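Local structure of phosphopantetheine adenylyltransferase (Archaeoglobus fulgidus, 3DO8) at the interface of chains A and B. The protein probably transfers an adenylyl group from ATP to 4'-phosphopantetheine, giving dephospho-CoA and pyrophosphate in coenzyme A biosynthesis. Coordinates in Å, arbitrary orientation; residue numbers count along the deposited sequence, not the author numbering. Chains: chain A/B, Phosphopantetheine adenylyltransferase.

Contact 1: the interface of chains A and B. Residues chain A 133-135; chain B 86-88, 107, 113-116.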
loop_
_atom_site.group_PDB
_atom_site.type_symbol
_atom_site.label_atom_id
_atom_site.label_comp_id
_atom_site.label_asym_id
_atom_site.label_seq_id
_atom_site.Cartn_x
_atom_site.Cartn_y
_atom_site.Cartn_z
ATOM N N SER A 133 -11.430 12.072 1.810
ATOM C CA SER A 133 -10.346 11.541 0.978
ATOM C C SER A 133 -10.780 11.547 -0.481
ATOM O O SER A 133 -11.986 11.498 -0.787
ATOM C CB SER A 133 -9.895 10.142 1.414
ATOM O OG SER A 133 -10.981 9.239 1.476
ATOM N N THR A 134 -9.794 11.664 -1.369
ATOM C CA THR A 134 -10.026 11.641 -2.807
ATOM C C THR A 134 -10.727 10.324 -3.150
ATOM O O THR A 134 -10.522 9.298 -2.474
ATOM C CB THR A 134 -8.705 11.708 -3.613
ATOM O OG1 THR A 134 -7.806 10.726 -3.098
ATOM C CG2 THR A 134 -8.046 13.075 -3.525
ATOM N N ARG A 135 -11.534 10.362 -4.207
ATOM C CA ARG A 135 -12.271 9.191 -4.640
ATOM C C ARG A 135 -11.277 8.158 -5.154
ATOM O O ARG A 135 -10.253 8.514 -5.765
ATOM C CB ARG A 135 -13.276 9.546 -5.735
ATOM C CG ARG A 135 -14.131 8.356 -6.173
ATOM C CD ARG A 135 -15.392 8.793 -6.940
ATOM N NE ARG A 135 -16.424 7.745 -6.938
ATOM C CZ ARG A 135 -17.383 7.588 -6.017
ATOM N NH1 ARG A 135 -17.498 8.420 -4.980
ATOM N NH2 ARG A 135 -18.250 6.582 -6.141
ATOM N N ASP B 86 -6.164 15.205 -8.043
ATOM C CA ASP B 86 -6.806 14.405 -7.017
ATOM C C ASP B 86 -6.442 12.933 -7.212
ATOM O O ASP B 86 -7.272 12.118 -7.619
ATOM C CB ASP B 86 -8.316 14.601 -7.039
ATOM C CG ASP B 86 -8.725 15.992 -6.607
ATOM O OD1 ASP B 86 -8.073 16.580 -5.719
ATOM O OD2 ASP B 86 -9.713 16.513 -7.159
ATOM N N PHE B 87 -5.203 12.598 -6.898
ATOM C CA PHE B 87 -4.755 11.215 -7.002
ATOM C C PHE B 87 -5.535 10.292 -6.070
ATOM O O PHE B 87 -5.936 10.733 -4.978
ATOM C CB PHE B 87 -3.290 11.134 -6.584
ATOM C CG PHE B 87 -2.347 11.779 -7.550
ATOM C CD1 PHE B 87 -2.034 11.150 -8.738
ATOM C CD2 PHE B 87 -1.762 12.999 -7.260
ATOM C CE1 PHE B 87 -1.171 11.733 -9.635
ATOM C CE2 PHE B 87 -0.878 13.583 -8.159
ATOM C CZ PHE B 87 -0.582 12.950 -9.340
ATOM N N GLU B 88 -5.711 9.021 -6.483
ATOM C CA GLU B 88 -6.358 8.021 -5.632
ATOM C C GLU B 88 -5.416 7.523 -4.544
ATOM O O GLU B 88 -5.820 7.350 -3.414
ATOM C CB GLU B 88 -6.809 6.788 -6.430
ATOM C CG GLU B 88 -7.710 7.081 -7.637
ATOM C CD GLU B 88 -8.223 5.829 -8.350
ATOM O OE1 GLU B 88 -7.584 4.746 -8.286
ATOM O OE2 GLU B 88 -9.304 5.942 -8.982
ATOM N N ARG B 107 -2.714 19.934 1.344
ATOM C CA ARG B 107 -4.006 19.745 0.659
ATOM C C ARG B 107 -5.188 20.123 1.550
ATOM O O ARG B 107 -6.085 20.838 1.121
ATOM C CB ARG B 107 -4.151 18.280 0.168
ATOM C CG ARG B 107 -3.238 17.991 -0.994
ATOM C CD ARG B 107 -3.389 16.559 -1.551
ATOM N NE ARG B 107 -4.758 16.314 -2.001
ATOM C CZ ARG B 107 -5.204 16.473 -3.243
ATOM N NH1 ARG B 107 -4.396 16.868 -4.226
ATOM N NH2 ARG B 107 -6.478 16.224 -3.512
ATOM N N ARG B 113 -9.301 17.318 -0.810
ATOM C CA ARG B 113 -9.391 16.025 -0.133
ATOM C C ARG B 113 -7.998 15.452 -0.014
ATOM O O ARG B 113 -7.217 15.566 -0.918
ATOM C CB ARG B 113 -10.241 15.068 -0.952
ATOM C CG ARG B 113 -11.718 15.440 -1.055
ATOM C CD ARG B 113 -12.404 14.693 -2.216
ATOM N NE ARG B 113 -11.997 15.261 -3.508
ATOM C CZ ARG B 113 -12.003 14.625 -4.683
ATOM N NH1 ARG B 113 -12.393 13.345 -4.809
ATOM N NH2 ARG B 113 -11.599 15.290 -5.755
ATOM N N LYS B 114 -7.704 14.832 1.115
ATOM C CA LYS B 114 -6.417 14.132 1.281
ATOM C C LYS B 114 -6.371 12.888 0.374
ATOM O O LYS B 114 -7.413 12.291 0.093
ATOM C CB LYS B 114 -6.235 13.749 2.730
ATOM C CG LYS B 114 -5.985 14.958 3.623
ATOM C CD LYS B 114 -5.851 14.515 5.075
ATOM C CE LYS B 114 -5.503 15.664 5.945
ATOM N NZ LYS B 114 -5.421 15.300 7.392
ATOM N N ILE B 115 -5.169 12.536 -0.064
ATOM C CA ILE B 115 -4.915 11.343 -0.871
ATOM C C ILE B 115 -4.603 10.202 0.070
ATOM O O ILE B 115 -3.906 10.383 1.052
ATOM C CB ILE B 115 -3.738 11.547 -1.852
ATOM C CG1 ILE B 115 -3.932 12.832 -2.705
ATOM C CG2 ILE B 115 -3.552 10.291 -2.725
ATOM C CD1 ILE B 115 -2.687 13.347 -3.393
ATOM N N THR B 116 -5.092 9.006 -0.214
ATOM C CA THR B 116 -4.710 7.865 0.623
ATOM C C THR B 116 -3.243 7.541 0.394
ATOM O O THR B 116 -2.829 7.264 -0.733
ATOM C CB THR B 116 -5.564 6.635 0.285
ATOM O OG1 THR B 116 -6.964 6.933 0.470
ATOM C CG2 THR B 116 -5.185 5.425 1.144
HETATM O O HOH W 1 -7.590 8.371 -1.739
HETATM O O HOH W 2 -9.519 10.581 -6.966
#

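Contact 2: the interface of chains A and B. Residues chain A 18, 22, 119-121, 123, 136; chain B 89, 116-118.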
loop_
_atom_site.group_PDB
_atom_site.type_symbol
_atom_site.label_atom_id
_atom_site.label_comp_id
_atom_site.label_asym_id
_atom_site.label_seq_id
_atom_site.Cartn_x
_atom_site.Cartn_y
_atom_site.Cartn_z
ATOM N N LYS A 18 -10.729 0.661 1.736
ATOM C CA LYS A 18 -9.443 1.038 1.149
ATOM C C LYS A 18 -8.444 -0.101 1.275
ATOM O O LYS A 18 -7.712 -0.409 0.329
ATOM C CB LYS A 18 -8.894 2.301 1.776
ATOM C CG LYS A 18 -9.715 3.546 1.482
ATOM C CD LYS A 18 -9.257 4.766 2.273
ATOM C CE LYS A 18 -9.878 6.048 1.696
ATOM N NZ LYS A 18 -9.376 7.215 2.464
ATOM N N VAL A 22 -6.678 -2.089 -1.946
ATOM C CA VAL A 22 -5.220 -2.209 -2.110
ATOM C C VAL A 22 -4.853 -3.709 -2.163
ATOM O O VAL A 22 -4.111 -4.138 -3.026
ATOM C CB VAL A 22 -4.435 -1.442 -0.989
ATOM C CG1 VAL A 22 -2.962 -1.836 -0.979
ATOM C CG2 VAL A 22 -4.644 0.067 -1.118
ATOM N N LYS A 119 1.417 -0.339 4.345
ATOM C CA LYS A 119 0.610 0.365 5.312
ATOM C C LYS A 119 -0.254 1.358 4.582
ATOM O O LYS A 119 0.238 2.254 3.901
ATOM C CB LYS A 119 1.490 1.127 6.292
ATOM C CG LYS A 119 0.728 1.806 7.400
ATOM C CD LYS A 119 1.671 2.705 8.162
ATOM C CE LYS A 119 0.984 3.412 9.306
ATOM N NZ LYS A 119 1.281 4.893 9.277
ATOM N N VAL A 120 -1.548 1.198 4.722
ATOM C CA VAL A 120 -2.498 2.102 4.065
ATOM C C VAL A 120 -2.996 3.063 5.139
ATOM O O VAL A 120 -3.631 2.641 6.116
ATOM C CB VAL A 120 -3.644 1.310 3.482
ATOM C CG1 VAL A 120 -4.719 2.213 2.824
ATOM C CG2 VAL A 120 -3.085 0.213 2.521
ATOM N N ASP A 121 -2.689 4.348 4.976
ATOM C CA ASP A 121 -3.161 5.381 5.926
ATOM C C ASP A 121 -4.612 5.680 5.574
ATOM O O ASP A 121 -4.937 6.511 4.735
ATOM C CB ASP A 121 -2.290 6.625 5.866
ATOM C CG ASP A 121 -1.013 6.527 6.722
ATOM O OD1 ASP A 121 -0.693 5.473 7.319
ATOM O OD2 ASP A 121 -0.333 7.560 6.814
ATOM N N MET A 123 -7.165 6.951 7.043
ATOM C CA MET A 123 -7.826 8.209 7.476
ATOM C C MET A 123 -9.215 8.033 8.081
ATOM O O MET A 123 -10.217 8.634 7.634
ATOM C CB MET A 123 -7.839 9.184 6.315
ATOM C CG MET A 123 -6.415 9.573 5.901
ATOM S SD MET A 123 -6.335 10.613 4.452
ATOM C CE MET A 123 -7.185 9.661 3.217
ATOM N N ILE A 136 -11.556 6.890 -4.847
ATOM C CA ILE A 136 -10.816 5.775 -5.413
ATOM C C ILE A 136 -11.790 4.910 -6.207
ATOM O O ILE A 136 -12.824 4.474 -5.681
ATOM C CB ILE A 136 -10.168 4.889 -4.342
ATOM C CG1 ILE A 136 -9.105 5.662 -3.546
ATOM C CG2 ILE A 136 -9.546 3.669 -4.999
ATOM C CD1 ILE A 136 -8.897 5.128 -2.136
ATOM N N TYR B 89 -4.163 7.279 -4.919
ATOM C CA TYR B 89 -3.162 6.789 -3.990
ATOM C C TYR B 89 -1.838 7.523 -4.167
ATOM O O TYR B 89 -1.463 7.872 -5.285
ATOM C CB TYR B 89 -2.906 5.302 -4.224
ATOM C CG TYR B 89 -4.075 4.397 -3.867
ATOM C CD1 TYR B 89 -4.491 4.262 -2.552
ATOM C CD2 TYR B 89 -4.748 3.645 -4.846
ATOM C CE1 TYR B 89 -5.516 3.421 -2.203
ATOM C CE2 TYR B 89 -5.803 2.826 -4.505
ATOM C CZ TYR B 89 -6.179 2.699 -3.172
ATOM O OH TYR B 89 -7.257 1.877 -2.819
ATOM N N THR B 116 -5.092 9.006 -0.214
ATOM C CA THR B 116 -4.710 7.865 0.623
ATOM C C THR B 116 -3.243 7.541 0.394
ATOM O O THR B 116 -2.829 7.264 -0.733
ATOM C CB THR B 116 -5.564 6.635 0.285
ATOM O OG1 THR B 116 -6.964 6.933 0.470
ATOM C CG2 THR B 116 -5.185 5.425 1.144
ATOM N N ILE B 117 -2.462 7.591 1.457
ATOM C CA ILE B 117 -1.034 7.249 1.415
ATOM C C ILE B 117 -0.834 5.748 1.621
ATOM O O ILE B 117 -1.449 5.141 2.509
ATOM C CB ILE B 117 -0.243 8.021 2.465
ATOM C CG1 ILE B 117 -0.352 9.526 2.213
ATOM C CG2 ILE B 117 1.229 7.529 2.545
ATOM C CD1 ILE B 117 0.172 10.343 3.380
ATOM N N VAL B 118 0.004 5.172 0.769
ATOM C CA VAL B 118 0.320 3.731 0.805
ATOM C C VAL B 118 1.821 3.657 0.970
ATOM O O VAL B 118 2.584 4.008 0.061
ATOM C CB VAL B 118 -0.127 3.016 -0.482
ATOM C CG1 VAL B 118 0.285 1.553 -0.486
ATOM C CG2 VAL B 118 -1.670 3.165 -0.682
HETATM O O HOH W 3 -3.527 8.868 3.826
#

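Contact 3: the interface of chains A and B. Residues chain A 25, 135-137; chain B 2, 88-89.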
loop_
_atom_site.group_PDB
_atom_site.type_symbol
_atom_site.label_atom_id
_atom_site.label_comp_id
_atom_site.label_asym_id
_atom_site.label_seq_id
_atom_site.Cartn_x
_atom_site.Cartn_y
_atom_site.Cartn_z
ATOM N N LYS A 25 -5.940 -5.246 -5.544
ATOM C CA LYS A 25 -5.103 -4.752 -6.612
ATOM C C LYS A 25 -3.731 -5.425 -6.564
ATOM O O LYS A 25 -3.166 -5.766 -7.616
ATOM C CB LYS A 25 -5.046 -3.216 -6.600
ATOM C CG LYS A 25 -6.362 -2.611 -7.118
ATOM C CD LYS A 25 -6.496 -1.124 -6.952
ATOM C CE LYS A 25 -7.771 -0.646 -7.664
ATOM N NZ LYS A 25 -8.160 0.730 -7.284
ATOM N N ARG A 135 -11.534 10.362 -4.207
ATOM C CA ARG A 135 -12.271 9.191 -4.640
ATOM C C ARG A 135 -11.277 8.158 -5.154
ATOM O O ARG A 135 -10.253 8.514 -5.765
ATOM C CB ARG A 135 -13.276 9.546 -5.735
ATOM C CG ARG A 135 -14.131 8.356 -6.173
ATOM C CD ARG A 135 -15.392 8.793 -6.940
ATOM N NE ARG A 135 -16.424 7.745 -6.938
ATOM C CZ ARG A 135 -17.383 7.588 -6.017
ATOM N NH1 ARG A 135 -17.498 8.420 -4.980
ATOM N NH2 ARG A 135 -18.250 6.582 -6.141
ATOM N N ILE A 136 -11.556 6.890 -4.847
ATOM C CA ILE A 136 -10.816 5.775 -5.413
ATOM C C ILE A 136 -11.790 4.910 -6.207
ATOM O O ILE A 136 -12.824 4.474 -5.681
ATOM C CB ILE A 136 -10.168 4.889 -4.342
ATOM C CG1 ILE A 136 -9.105 5.662 -3.546
ATOM C CG2 ILE A 136 -9.546 3.669 -4.999
ATOM C CD1 ILE A 136 -8.897 5.128 -2.136
ATOM N N LYS A 137 -11.461 4.666 -7.470
ATOM C CA LYS A 137 -12.252 3.773 -8.297
ATOM C C LYS A 137 -11.945 2.320 -7.912
ATOM O O LYS A 137 -10.860 1.803 -8.212
ATOM C CB LYS A 137 -11.962 4.040 -9.771
ATOM C CG LYS A 137 -12.348 5.464 -10.199
ATOM C CD LYS A 137 -13.793 5.566 -10.674
ATOM C CE LYS A 137 -13.954 5.017 -12.088
ATOM N NZ LYS A 137 -15.182 5.535 -12.765
ATOM N N LYS B 2 -4.221 7.975 -11.317
ATOM C CA LYS B 2 -4.587 7.050 -10.251
ATOM C C LYS B 2 -3.583 7.180 -9.134
ATOM O O LYS B 2 -3.970 7.374 -7.983
ATOM C CB LYS B 2 -4.599 5.581 -10.759
ATOM C CG LYS B 2 -5.891 5.193 -11.369
ATOM C CD LYS B 2 -5.875 3.820 -12.014
ATOM C CE LYS B 2 -7.305 3.255 -12.042
ATOM N NZ LYS B 2 -8.356 4.338 -12.082
ATOM N N GLU B 88 -5.711 9.021 -6.483
ATOM C CA GLU B 88 -6.358 8.021 -5.632
ATOM C C GLU B 88 -5.416 7.523 -4.544
ATOM O O GLU B 88 -5.820 7.350 -3.414
ATOM C CB GLU B 88 -6.809 6.788 -6.430
ATOM C CG GLU B 88 -7.710 7.081 -7.637
ATOM C CD GLU B 88 -8.223 5.829 -8.350
ATOM O OE1 GLU B 88 -7.584 4.746 -8.286
ATOM O OE2 GLU B 88 -9.304 5.942 -8.982
ATOM N N TYR B 89 -4.163 7.279 -4.919
ATOM C CA TYR B 89 -3.162 6.789 -3.990
ATOM C C TYR B 89 -1.838 7.523 -4.167
ATOM O O TYR B 89 -1.463 7.872 -5.285
ATOM C CB TYR B 89 -2.906 5.302 -4.224
ATOM C CG TYR B 89 -4.075 4.397 -3.867
ATOM C CD1 TYR B 89 -4.491 4.262 -2.552
ATOM C CD2 TYR B 89 -4.748 3.645 -4.846
ATOM C CE1 TYR B 89 -5.516 3.421 -2.203
ATOM C CE2 TYR B 89 -5.803 2.826 -4.505
ATOM C CZ TYR B 89 -6.179 2.699 -3.172
ATOM O OH TYR B 89 -7.257 1.877 -2.819
HETATM O O HOH W 4 -6.019 2.486 -7.844
#

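Contact 1: the interface of chains A and B
A:Thr134 plugs into a polar notch of chain B formed by the B:Asp86-B:Glu88 and B:Arg113-B:Thr116 segments. Its backbone N donates to B:Lys114 O (2.9 Å), while its hydroxyl OG1 donates to B:Phe87 O (2.7 Å), 17° from that carbonyl plane. OG1 lies between the backbone N and the carbonyl carbon (chi1 50°), the crowded position, which aims the hydroxyl at B:Phe87 and leaves methyl CG2 beside the backbone N. There CG2 packs on B:Asp86 CB (3.8 Å) and near NH2 of B:Arg107 (3.5 Å), whose side chain crosses the threonine at about a right angle. The same hydroxyl also meets water 1, which reaches B:Glu88 O and both N and OG1 of B:Thr116, tying the threonine to the strand start. Water 2 joins A:Arg135 O to B:Asp86 O. The aliphatic part of B:Arg113 runs alongside the A:Ser133-A:Thr134 backbone, CB lying 3.9 Å from A:Thr134 CA. A:Ser133, A:Thr134 and A:Arg135 lie in the ISSTxxR-like motif of the nucleotidyltransferase family, so the contact may help position that loop. In the second shell, B:Asp86 holds both arginines: OD2 takes the salt bridge from B:Arg113 NH2 (2.6 Å), and OD1 is met on its anti side by B:Arg107 NH2 (2.7 Å). B:Arg107 also grips B:Arg113 O side-on: NE and NH2 both donate at 2.8 Å to that oxygen, which sits in the guanidinium plane to within 1°.

Contact 2: the interface of chains A and B
A:Val120 and A:Asp121 pair with B:Val118 and B:Ile117 in antiparallel bridges, the A:Asp121 N-H donating to B:Ile117 O (2.9 Å, 167° at H). The return bond of this pair is made through water 3, which links B:Ile117 N to A:Asp121 O. The A:Asp121 carboxylate turns back along its own strand, where OD1 takes A:Lys119 NZ (2.8 Å) on its syn lone pair in a salt bridge. Beside the strands, A:Val120 CG1 touches the methyl CG2 of B:Thr116 (3.7 Å); hydroxyl OG1 of that threonine is anti to the carbonyl carbon (chi1 -58°), which directs it to A:Lys18. The extended lysine reaches OG1 with NZ in a weak hydrogen bond (3.1 Å), and A:Met123 CE closes over the same threonine. The phenol ring of B:Tyr89 slots between two chain A side chains. Over one face, toward the rim, lies A:Ile136, poorly ordered, with CD1 3.8 Å from CE1 of the tyrosine. From the opposite side A:Val22 CG2 approaches the rim, 3.6 Å from CE1. An alanine in place of B:Tyr89 would probably open a gap beside A:Val22 and might leave A:Ile136 still freer to turn. In the fold, strand 116-121 of chain A and strand 116-120 of chain B meet edge to edge near the two-fold axis, joining the two sheets, while helix 14-27, which begins in the HxGH motif, flanks the junction.

Contact 3: the interface of chains A and B
The loop A:Arg135-A:Lys137 and A:Lys25, near the end of helix 14-27, meet B:Glu88, just ahead of strand 89-92, with B:Lys2, the first modelled residue of chain B, close by. The carboxylate of B:Glu88 is the hub. Its OE2 accepts the backbone N-H of A:Lys137 (2.9 Å, 167° at H), a straight bond that arrives from above the carboxylate plane, 65° out of it. The glutamate stem, extended beyond CG (chi2 -176°), lies across the chain A loop, so that CB rests on A:Ile136 CG1 (3.9 Å) before the acid reaches the next peptide. A:Lys137, bent at chi2 and chi3, lays its CG 3.3 Å from B:Glu88 OE2 and carries its terminal NZ away. A:Lys25 comes from the helix at about a right angle to the glutamate. Its NZ donates to A:Lys137 O (3.0 Å), pinning the loop to the helix. The same NZ meets water 4 (2.8 Å), which lies at the edge of the B:Tyr89 ring. That water in turn contacts B:Glu88 OE1 (2.8 Å). On the chain B side, B:Lys2 NZ forms a longer salt bridge with OE2 (3.6 Å). A:Lys25 and B:Lys2, their NZ atoms 6.0 Å apart, would probably steady the carboxylate's negative charge, and it would in turn ease the repulsion between them. In the fold, the site lies where the ISST-motif loop of one subunit crosses the entry to strand 89-92 of the other.

The C-alpha centres of contacts 1 and 2, and of contacts 2 and 3, lie about 9 Å apart, and those of contacts 1 and 3 about 8 Å, so the three form one continuous patch. B:Thr116 joins contact 1 to contact 2, A:Arg135 and B:Glu88 join contact 1 to contact 3, and A:Ile136 with B:Tyr89 joins contact 2 to contact 3. The loop 133-137 of chain A thus runs through all three. With two-fold symmetry each is repeated with the chains exchanged, a reciprocal arrangement that is consistent with a dimer, although the structure alone does not establish one in solution.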